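PDB 5JS4: phiAB6 tailspike from Unidentified phage, which probably recognises and fragments the exopolysaccharide of the host Acinetobacter baumannii, acting as a trimeric beta-helical tailspike of the phage. Local coordinates for residues 208-211 with 212-215; 303-307 with 308-312; 584-588 with 589-593; 630-633 with 634-638. All blocks are in the same frame, centred on the assembly; numbering follows the deposited sequence.

Contact 1 of 4, residues 208-211 with 212-215; sequences TSNP and NVDM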
# COMPACT_ATOMS: atom_id res chain seq x y z
N THR A 208 21.91 -54.96 -49.73
CA THR A 208 23.31 -55.29 -50.00
C THR A 208 24.23 -54.12 -49.68
O THR A 208 25.39 -54.10 -50.10
CB THR A 208 23.49 -55.71 -51.47
OG1 THR A 208 23.09 -54.64 -52.33
CG2 THR A 208 22.66 -56.95 -51.78
N SER A 209 23.73 -53.14 -48.93
CA SER A 209 24.51 -51.96 -48.56
C SER A 209 25.22 -52.21 -47.24
O SER A 209 24.65 -52.78 -46.31
CB SER A 209 23.61 -50.73 -48.45
OG SER A 209 22.65 -50.88 -47.41
N ASN A 210 26.47 -51.77 -47.17
CA ASN A 210 27.28 -51.92 -45.96
C ASN A 210 26.90 -50.84 -44.95
O ASN A 210 27.17 -49.66 -45.18
CB ASN A 210 28.76 -51.81 -46.34
CG ASN A 210 29.69 -52.04 -45.16
OD1 ASN A 210 29.26 -52.16 -44.01
ND2 ASN A 210 30.99 -52.08 -45.44
N PRO A 211 26.29 -51.23 -43.82
CA PRO A 211 25.83 -50.23 -42.86
C PRO A 211 26.96 -49.44 -42.19
O PRO A 211 26.72 -48.37 -41.63
CB PRO A 211 25.05 -51.05 -41.83
CG PRO A 211 25.67 -52.40 -41.89
CD PRO A 211 26.06 -52.60 -43.33
N ASN A 212 28.18 -49.97 -42.24
CA ASN A 212 29.36 -49.29 -41.69
C ASN A 212 29.74 -48.03 -42.45
O ASN A 212 30.35 -47.12 -41.88
CB ASN A 212 30.56 -50.24 -41.65
CG ASN A 212 30.35 -51.41 -40.71
OD1 ASN A 212 30.38 -51.25 -39.49
ND2 ASN A 212 30.12 -52.59 -41.27
N VAL A 213 29.40 -47.98 -43.74
CA VAL A 213 29.66 -46.79 -44.57
C VAL A 213 28.39 -46.13 -45.10
O VAL A 213 28.42 -44.97 -45.52
CB VAL A 213 30.61 -47.12 -45.75
CG1 VAL A 213 31.95 -47.62 -45.24
CG2 VAL A 213 29.99 -48.13 -46.71
N ASP A 214 27.26 -46.85 -45.08
CA ASP A 214 26.00 -46.36 -45.64
C ASP A 214 24.81 -46.92 -44.86
O ASP A 214 24.45 -48.08 -45.03
CB ASP A 214 25.90 -46.76 -47.12
CG ASP A 214 24.55 -46.41 -47.74
OD1 ASP A 214 23.86 -45.50 -47.23
OD2 ASP A 214 24.19 -47.03 -48.76
N MET A 215 24.19 -46.07 -44.04
CA MET A 215 23.06 -46.49 -43.20
C MET A 215 21.71 -46.45 -43.90
O MET A 215 20.68 -46.74 -43.29
CB MET A 215 23.02 -45.66 -41.91
CG MET A 215 24.00 -46.13 -40.84
SD MET A 215 23.63 -47.78 -40.18
CE MET A 215 22.07 -47.50 -39.36

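Contact 2 of 4, residues 303-307 with 308-312; sequences GKVSE and FYYNL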
# COMPACT_ATOMS: atom_id res chain seq x y z
N GLY A 303 18.24 -21.58 -4.00
CA GLY A 303 18.79 -22.08 -2.75
C GLY A 303 19.19 -20.98 -1.78
O GLY A 303 19.11 -19.79 -2.10
N LYS A 304 19.60 -21.39 -0.59
CA LYS A 304 20.20 -20.46 0.35
C LYS A 304 21.63 -20.17 -0.09
O LYS A 304 22.14 -20.80 -1.03
CB LYS A 304 20.18 -21.02 1.78
CG LYS A 304 18.78 -21.36 2.27
CD LYS A 304 18.78 -21.83 3.72
CE LYS A 304 17.43 -22.42 4.11
NZ LYS A 304 17.49 -23.13 5.42
N VAL A 305 22.27 -19.22 0.58
CA VAL A 305 23.61 -18.80 0.22
C VAL A 305 24.60 -19.67 1.00
O VAL A 305 25.14 -19.28 2.03
CB VAL A 305 23.80 -17.29 0.51
CG1 VAL A 305 25.19 -16.82 0.11
CG2 VAL A 305 22.74 -16.49 -0.25
N SER A 306 24.79 -20.89 0.49
CA SER A 306 25.68 -21.86 1.13
C SER A 306 26.15 -22.93 0.15
O SER A 306 25.47 -23.23 -0.84
CB SER A 306 24.98 -22.53 2.32
OG SER A 306 23.96 -23.41 1.89
N GLU A 307 27.31 -23.50 0.44
CA GLU A 307 27.91 -24.54 -0.41
C GLU A 307 26.99 -25.75 -0.58
O GLU A 307 27.00 -26.40 -1.63
CB GLU A 307 29.26 -25.00 0.16
CG GLU A 307 30.34 -23.92 0.16
CD GLU A 307 30.80 -23.52 -1.24
OE1 GLU A 307 30.76 -24.35 -2.16
OE2 GLU A 307 31.20 -22.35 -1.40
N PHE A 308 26.19 -26.04 0.45
CA PHE A 308 25.22 -27.14 0.39
C PHE A 308 24.33 -27.01 -0.84
O PHE A 308 24.13 -27.98 -1.57
CB PHE A 308 24.36 -27.17 1.67
CG PHE A 308 23.29 -28.22 1.65
CD1 PHE A 308 23.57 -29.53 2.01
CD2 PHE A 308 21.99 -27.91 1.26
CE1 PHE A 308 22.57 -30.50 2.00
CE2 PHE A 308 21.00 -28.87 1.24
CZ PHE A 308 21.29 -30.17 1.61
N TYR A 309 23.82 -25.81 -1.09
CA TYR A 309 22.92 -25.60 -2.23
C TYR A 309 23.69 -25.44 -3.54
O TYR A 309 23.22 -25.91 -4.58
CB TYR A 309 21.93 -24.45 -1.95
CG TYR A 309 20.97 -24.85 -0.84
CD1 TYR A 309 19.94 -25.77 -1.08
CD2 TYR A 309 21.12 -24.38 0.46
CE1 TYR A 309 19.09 -26.18 -0.06
CE2 TYR A 309 20.27 -24.77 1.48
CZ TYR A 309 19.26 -25.68 1.21
OH TYR A 309 18.42 -26.08 2.23
N TYR A 310 24.88 -24.84 -3.51
CA TYR A 310 25.70 -24.71 -4.73
C TYR A 310 26.06 -26.09 -5.29
O TYR A 310 26.08 -26.28 -6.51
CB TYR A 310 27.01 -23.94 -4.50
CG TYR A 310 26.89 -22.62 -3.76
CD1 TYR A 310 25.74 -21.84 -3.81
CD2 TYR A 310 27.97 -22.14 -3.02
CE1 TYR A 310 25.65 -20.65 -3.12
CE2 TYR A 310 27.90 -20.95 -2.32
CZ TYR A 310 26.74 -20.20 -2.38
OH TYR A 310 26.66 -19.01 -1.70
N ASN A 311 26.35 -27.04 -4.40
CA ASN A 311 26.71 -28.39 -4.81
C ASN A 311 25.54 -29.18 -5.39
O ASN A 311 25.75 -30.05 -6.23
CB ASN A 311 27.33 -29.16 -3.64
CG ASN A 311 28.75 -28.72 -3.34
OD1 ASN A 311 29.43 -28.16 -4.19
ND2 ASN A 311 29.20 -28.98 -2.12
N LEU A 312 24.33 -28.87 -4.95
CA LEU A 312 23.13 -29.54 -5.46
C LEU A 312 22.67 -28.95 -6.79
O LEU A 312 22.27 -29.69 -7.69
CB LEU A 312 22.00 -29.48 -4.43
CG LEU A 312 22.23 -30.27 -3.14
CD1 LEU A 312 21.10 -30.04 -2.16
CD2 LEU A 312 22.40 -31.75 -3.42
O HOH W 1 18.69 -25.55 4.91

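Contact 3 of 4, residues 584-588 with 589-593; sequences DTYTK and LSRKW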
# COMPACT_ATOMS: atom_id res chain seq x y z
N ASP A 584 -18.86 28.68 13.54
CA ASP A 584 -18.27 30.01 13.52
C ASP A 584 -18.69 30.79 12.27
O ASP A 584 -19.44 30.28 11.42
CB ASP A 584 -16.74 29.95 13.73
CG ASP A 584 -15.94 29.70 12.46
OD1 ASP A 584 -16.50 29.29 11.42
OD2 ASP A 584 -14.71 29.94 12.50
N THR A 585 -18.23 32.03 12.21
CA THR A 585 -18.46 32.92 11.07
C THR A 585 -17.15 33.65 10.79
O THR A 585 -16.52 34.19 11.70
CB THR A 585 -19.55 33.96 11.38
OG1 THR A 585 -20.76 33.30 11.74
CG2 THR A 585 -19.81 34.86 10.17
N TYR A 586 -16.73 33.65 9.53
CA TYR A 586 -15.56 34.41 9.12
C TYR A 586 -15.80 34.83 7.67
O TYR A 586 -15.46 34.11 6.73
CB TYR A 586 -14.28 33.59 9.28
CG TYR A 586 -12.96 34.33 9.14
CD1 TYR A 586 -12.88 35.67 8.70
CD2 TYR A 586 -11.77 33.68 9.42
CE1 TYR A 586 -11.65 36.31 8.58
CE2 TYR A 586 -10.54 34.31 9.29
CZ TYR A 586 -10.49 35.62 8.87
OH TYR A 586 -9.25 36.22 8.75
N THR A 587 -16.42 35.99 7.52
CA THR A 587 -16.66 36.59 6.22
C THR A 587 -15.79 37.83 6.11
O THR A 587 -15.03 38.16 7.02
CB THR A 587 -18.13 37.00 6.06
OG1 THR A 587 -18.41 38.13 6.89
CG2 THR A 587 -19.07 35.84 6.41
N LYS A 588 -15.92 38.55 5.00
CA LYS A 588 -15.22 39.82 4.87
C LYS A 588 -15.66 40.85 5.90
O LYS A 588 -14.91 41.78 6.20
CB LYS A 588 -15.43 40.39 3.47
CG LYS A 588 -14.51 39.79 2.43
CD LYS A 588 -14.73 40.47 1.11
CE LYS A 588 -13.62 40.16 0.13
NZ LYS A 588 -14.01 40.73 -1.19
N LEU A 589 -16.88 40.70 6.43
CA LEU A 589 -17.48 41.71 7.30
C LEU A 589 -17.75 41.27 8.73
O LEU A 589 -18.13 42.10 9.55
CB LEU A 589 -18.78 42.22 6.67
CG LEU A 589 -18.59 43.00 5.37
CD1 LEU A 589 -19.95 43.25 4.73
CD2 LEU A 589 -17.86 44.31 5.61
N SER A 590 -17.56 39.99 9.05
CA SER A 590 -17.95 39.46 10.36
C SER A 590 -17.06 38.32 10.82
O SER A 590 -16.80 37.38 10.07
CB SER A 590 -19.40 38.97 10.31
OG SER A 590 -19.83 38.47 11.56
N ARG A 591 -16.62 38.39 12.08
CA ARG A 591 -15.93 37.29 12.73
C ARG A 591 -16.63 36.98 14.04
O ARG A 591 -16.68 37.82 14.94
CB ARG A 591 -14.46 37.63 12.98
CG ARG A 591 -13.62 36.45 13.47
CD ARG A 591 -13.35 35.47 12.34
NE ARG A 591 -12.48 34.35 12.68
CZ ARG A 591 -12.87 33.10 12.93
NH1 ARG A 591 -14.16 32.77 12.97
NH2 ARG A 591 -11.96 32.17 13.16
N LYS A 592 -17.20 35.78 14.12
CA LYS A 592 -17.96 35.33 15.29
C LYS A 592 -17.72 33.85 15.55
O LYS A 592 -17.28 33.11 14.66
CB LYS A 592 -19.47 35.52 15.07
CG LYS A 592 -19.93 36.96 14.92
CD LYS A 592 -21.37 37.04 14.41
CE LYS A 592 -22.37 36.45 15.39
NZ LYS A 592 -23.77 36.67 14.93
N TRP A 593 -18.02 33.43 16.78
CA TRP A 593 -18.04 32.03 17.16
C TRP A 593 -19.38 31.76 17.83
O TRP A 593 -19.73 32.41 18.81
CB TRP A 593 -16.88 31.70 18.11
CG TRP A 593 -15.56 31.86 17.45
CD1 TRP A 593 -14.82 30.89 16.83
CD2 TRP A 593 -14.84 33.08 17.28
NE1 TRP A 593 -13.67 31.44 16.31
CE2 TRP A 593 -13.66 32.78 16.57
CE3 TRP A 593 -15.08 34.40 17.67
CZ2 TRP A 593 -12.72 33.76 16.24
CZ3 TRP A 593 -14.14 35.38 17.35
CH2 TRP A 593 -12.98 35.05 16.64
O HOH W 2 -12.49 29.51 14.24
O HOH W 3 -23.47 35.18 12.12

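Contact 4 of 4, residues 630-633 with 634-638; sequences VKES and TGVYR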
# COMPACT_ATOMS: atom_id res chain seq x y z
N VAL A 630 -12.97 60.55 10.57
CA VAL A 630 -12.59 61.92 10.25
C VAL A 630 -13.35 62.90 11.12
O VAL A 630 -14.48 62.63 11.54
CB VAL A 630 -12.83 62.26 8.76
CG1 VAL A 630 -12.00 61.36 7.86
CG2 VAL A 630 -14.31 62.15 8.41
N LYS A 631 -12.73 64.04 11.38
CA LYS A 631 -13.38 65.12 12.10
C LYS A 631 -14.29 65.88 11.14
O LYS A 631 -13.85 66.34 10.09
CB LYS A 631 -12.35 66.06 12.71
CG LYS A 631 -12.95 67.20 13.50
CD LYS A 631 -11.88 68.11 14.07
CE LYS A 631 -12.47 69.36 14.69
NZ LYS A 631 -11.41 70.27 15.19
N GLU A 632 -15.56 65.99 11.52
CA GLU A 632 -16.54 66.77 10.75
C GLU A 632 -16.58 68.22 11.23
O GLU A 632 -16.58 69.16 10.43
CB GLU A 632 -17.92 66.14 10.89
CG GLU A 632 -19.05 66.91 10.22
CD GLU A 632 -20.34 66.12 10.18
OE1 GLU A 632 -20.43 65.19 9.36
OE2 GLU A 632 -21.25 66.43 10.96
N SER A 633 -16.63 68.40 12.55
CA SER A 633 -16.65 69.71 13.18
C SER A 633 -16.26 69.51 14.64
O SER A 633 -15.99 68.39 15.05
CB SER A 633 -18.04 70.34 13.06
OG SER A 633 -19.02 69.59 13.76
N THR A 634 -16.23 70.59 15.42
CA THR A 634 -15.83 70.49 16.83
C THR A 634 -16.66 69.43 17.54
O THR A 634 -17.89 69.51 17.59
CB THR A 634 -15.98 71.84 17.55
OG1 THR A 634 -15.22 72.83 16.87
CG2 THR A 634 -15.51 71.73 19.00
N GLY A 635 -15.98 68.41 18.05
CA GLY A 635 -16.62 67.35 18.81
C GLY A 635 -17.42 66.34 18.01
O GLY A 635 -18.02 65.45 18.61
N VAL A 636 -17.41 66.44 16.68
CA VAL A 636 -18.22 65.55 15.84
C VAL A 636 -17.34 64.83 14.84
O VAL A 636 -16.64 65.46 14.04
CB VAL A 636 -19.31 66.33 15.08
CG1 VAL A 636 -20.21 65.37 14.31
CG2 VAL A 636 -20.13 67.19 16.03
N TYR A 637 -17.37 63.50 14.90
CA TYR A 637 -16.51 62.64 14.09
C TYR A 637 -17.36 61.67 13.30
O TYR A 637 -18.36 61.18 13.80
CB TYR A 637 -15.54 61.89 15.02
CG TYR A 637 -14.61 62.86 15.69
CD1 TYR A 637 -15.02 63.61 16.78
CD2 TYR A 637 -13.34 63.09 15.18
CE1 TYR A 637 -14.20 64.55 17.36
CE2 TYR A 637 -12.50 64.03 15.75
CZ TYR A 637 -12.94 64.76 16.84
OH TYR A 637 -12.11 65.69 17.42
N ARG A 638 -16.97 61.41 12.05
CA ARG A 638 -17.64 60.42 11.23
C ARG A 638 -16.78 59.17 11.12
O ARG A 638 -15.63 59.25 10.70
CB ARG A 638 -17.90 60.95 9.81
CG ARG A 638 -18.84 62.13 9.73
CD ARG A 638 -19.34 62.33 8.31
NE ARG A 638 -18.24 62.57 7.38
CZ ARG A 638 -17.74 63.76 7.06
NH1 ARG A 638 -18.22 64.88 7.60
NH2 ARG A 638 -16.74 63.84 6.19
O HOH W 4 -12.68 72.58 16.02
O HOH W 5 -19.57 70.91 16.03

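Contact 1 of 4, residues 208-211 with 212-215
The side-chain amides of Asn210 and Asn212 stand almost at right angles, their planes 83° apart, and one oxygen joins them. Asn212 ND2 approaches Asn210 OD1 in the plane of that carbonyl, on a lone pair, at 2.9 Å. Asn212 N reaches the same Asn210 OD1 at 3.0 Å from above the amide, 50° out of its plane, so the oxygen takes one donor in the amide plane and one from above it. The second amide is fixed at its other end too, because Asn212 OD1 accepts a hydrogen bond from Asp195 N. A chi1 of -176° turns the Asn210 amide away from its own N and brings OD1 over the next peptide, and the bond to Asn212 N closes an Asx turn. The same residue opens a beta turn through its main chain: Asn210 O accepts Val213 N at 3.1 Å and the following amide, Asp214 N, at 2.8 Å, the latter approaching almost head-on to the carbonyl. Beneath these polar bonds Pro211 is buried against Phe180, Val200 and Trp218, and its CB lies 3.9 Å from Met215 SD, where the bent methionine chain folds back. The CA-H of Pro211 points at Asp214 O, with CA and O 3.4 Å apart. Asp214 OD2 lies 3.8 Å from Ser209 CB, while OD1 of that carboxylate bonds Thr216 OG1 and Ser209 OG bonds Asn207 OD1.

Contact 2 of 4, residues 303-307 with 308-312
Ser306 O sits over the centre of the Tyr310 ring, 3.1 Å above its plane, in a compact turn that begins helix 307-312 with Ser306 as its N-cap residue. The same oxygen accepts the Tyr310 amide, Ser306 O to Tyr310 N being 3.2 Å in the plane of the carbonyl, so one residue supplies both the donor and the ring that covers the acceptor. Tyr310 gains this position with CG anti to its carbonyl carbon (chi1 -48°), which folds the ring back over the Ser306-Glu307 peptide. Its hydroxyl ends against Val305, with OH to CG1 at 3.2 Å. Glu307, bent at chi2, brings its carboxylate to the ring edge, the two planes 90° apart and OE2 3.6 Å from Tyr310 CD2. The next shell holds these groups: Arg283 makes a salt bridge to Glu307 OE1 and also bonds Asn311 OD1, while Val305, centre of an inverse gamma turn, packs on Ile370. Tyr310, Ile370, Arg343 and Tyr394 belong to the pocket that holds a malonic acid molecule. The Tyr309 ring meets Ser306 OG at its edge, carries Phe308 CD2 over one face, and has Lys304 CB 3.7 Å from Tyr309 CD2. Its hydroxyl bonds Gly294 O of the second subunit. A water bridges the two polar ends, 2.7 Å from Lys304 NZ as acceptor and 2.7 Å from Tyr309 OH as donor.

Contact 3 of 4, residues 584-588 with 589-593
Arg591 lies flat against Tyr586, guanidinium and ring only 6° from parallel, and this face of the two strands is the tightly packed one. Tyr586 CD2 is 3.3 Å from the guanidinium plane, Arg591 CD sits over the ring face, and Trp593 CZ2 covers the opposite side of the guanidinium. The arginine bend at chi2 (73°) folds the group back across the strand pair, where NH1 makes two bonds: to Asp584 OD2 at 2.9 Å, a salt bridge met from above the carboxylate plane, and to Thr585 O at 3.0 Å. Lys592 N reaches the same Thr585 O from the other face of that carbonyl. Asp584 OD2 has a second cationic partner, Arg569 of the second subunit, and a water links it to Arg591 NH2 and Trp593 NE1, while OD1 accepts Lys567 N. The other face is looser. Thr585 CB and Lys592 CB are 4.0 Å apart. A water 3.2 Å from Lys592 NZ binds Thr585 OG1 weakly; the lysine's salt bridge is to the C-terminal carboxylate of Ser719. Across the turn Thr587 N bonds Ser590 O at 2.9 Å, and Thr587 OG1 accepts Leu589 N at 3.0 Å and, weakly, Ser590 N. The third subunit presents its own Arg591 to Trp593 as a cation-pi pair. The whole is an antiparallel beta hairpin whose turn contains an ST turn at Thr587, its aromatic face built into the trimer interface.

Contact 4 of 4, residues 630-633 with 634-638
Glu632 and Arg638 cross at about a right angle, with carboxylate and guanidinium planes 37° apart. Arg638 NH1 meets the anti lone pair of Glu632 OE1 at 2.8 Å, and the oxygen lies within 3° of the guanidinium plane, so the salt bridge is an edge contact. Val630 CG2 instead covers a guanidinium face, 3.7 Å from Arg638 NH2. Arg638 NE makes a second salt bridge, to Glu640, and Glu632 OE2 one to Lys695, so acidic and basic groups alternate from Glu640 to Lys695, which probably balances their charges. Lys631, extended, crosses the Tyr637 ring at a slant, its CB 3.7 Å from Tyr637 CE2, and further on NZ reaches Asp707 and a water shared with Thr634 OG1. The hairpin backbone sets these positions. Val636 O accepts both Glu632 N at 2.8 Å and Ser633 N at 3.3 Å, a classic beta bulge, and Val636 N returns to Ser633 O across a type II turn whose Gly635 has phi 75°. Ser633 OG also packs against Val636 CG2. Strands 627-633 and 636-641 thus form a hairpin whose second strand pairs with strand 690-699, through Tyr637 and Val696, while the Tyr637 ring meets Tyr614 and Phe711 edge-to-face.

How the contacts relate
The four contacts are separate local contacts, a turn, a helix start and two hairpins, strung in series along one elongated chain of the trimer. Contact 1 lies at the N-terminal end, with its centre about 71 Å from the chain centre and about 50 Å from that of contact 2. Contacts 3 and 4 sit on the far side of the chain centre; their centres are about 30 Å apart, and their nearest atoms about 16 Å. Contact 1 is about 136 Å, centre to centre, from contact 4. Contacts 2 and 3 both touch the second subunit, although about 74 Å separates their centres, whereas contacts 1 and 4 touch no other chain. Contact 2 alone contributes a residue, Tyr310, to a malonic acid pocket.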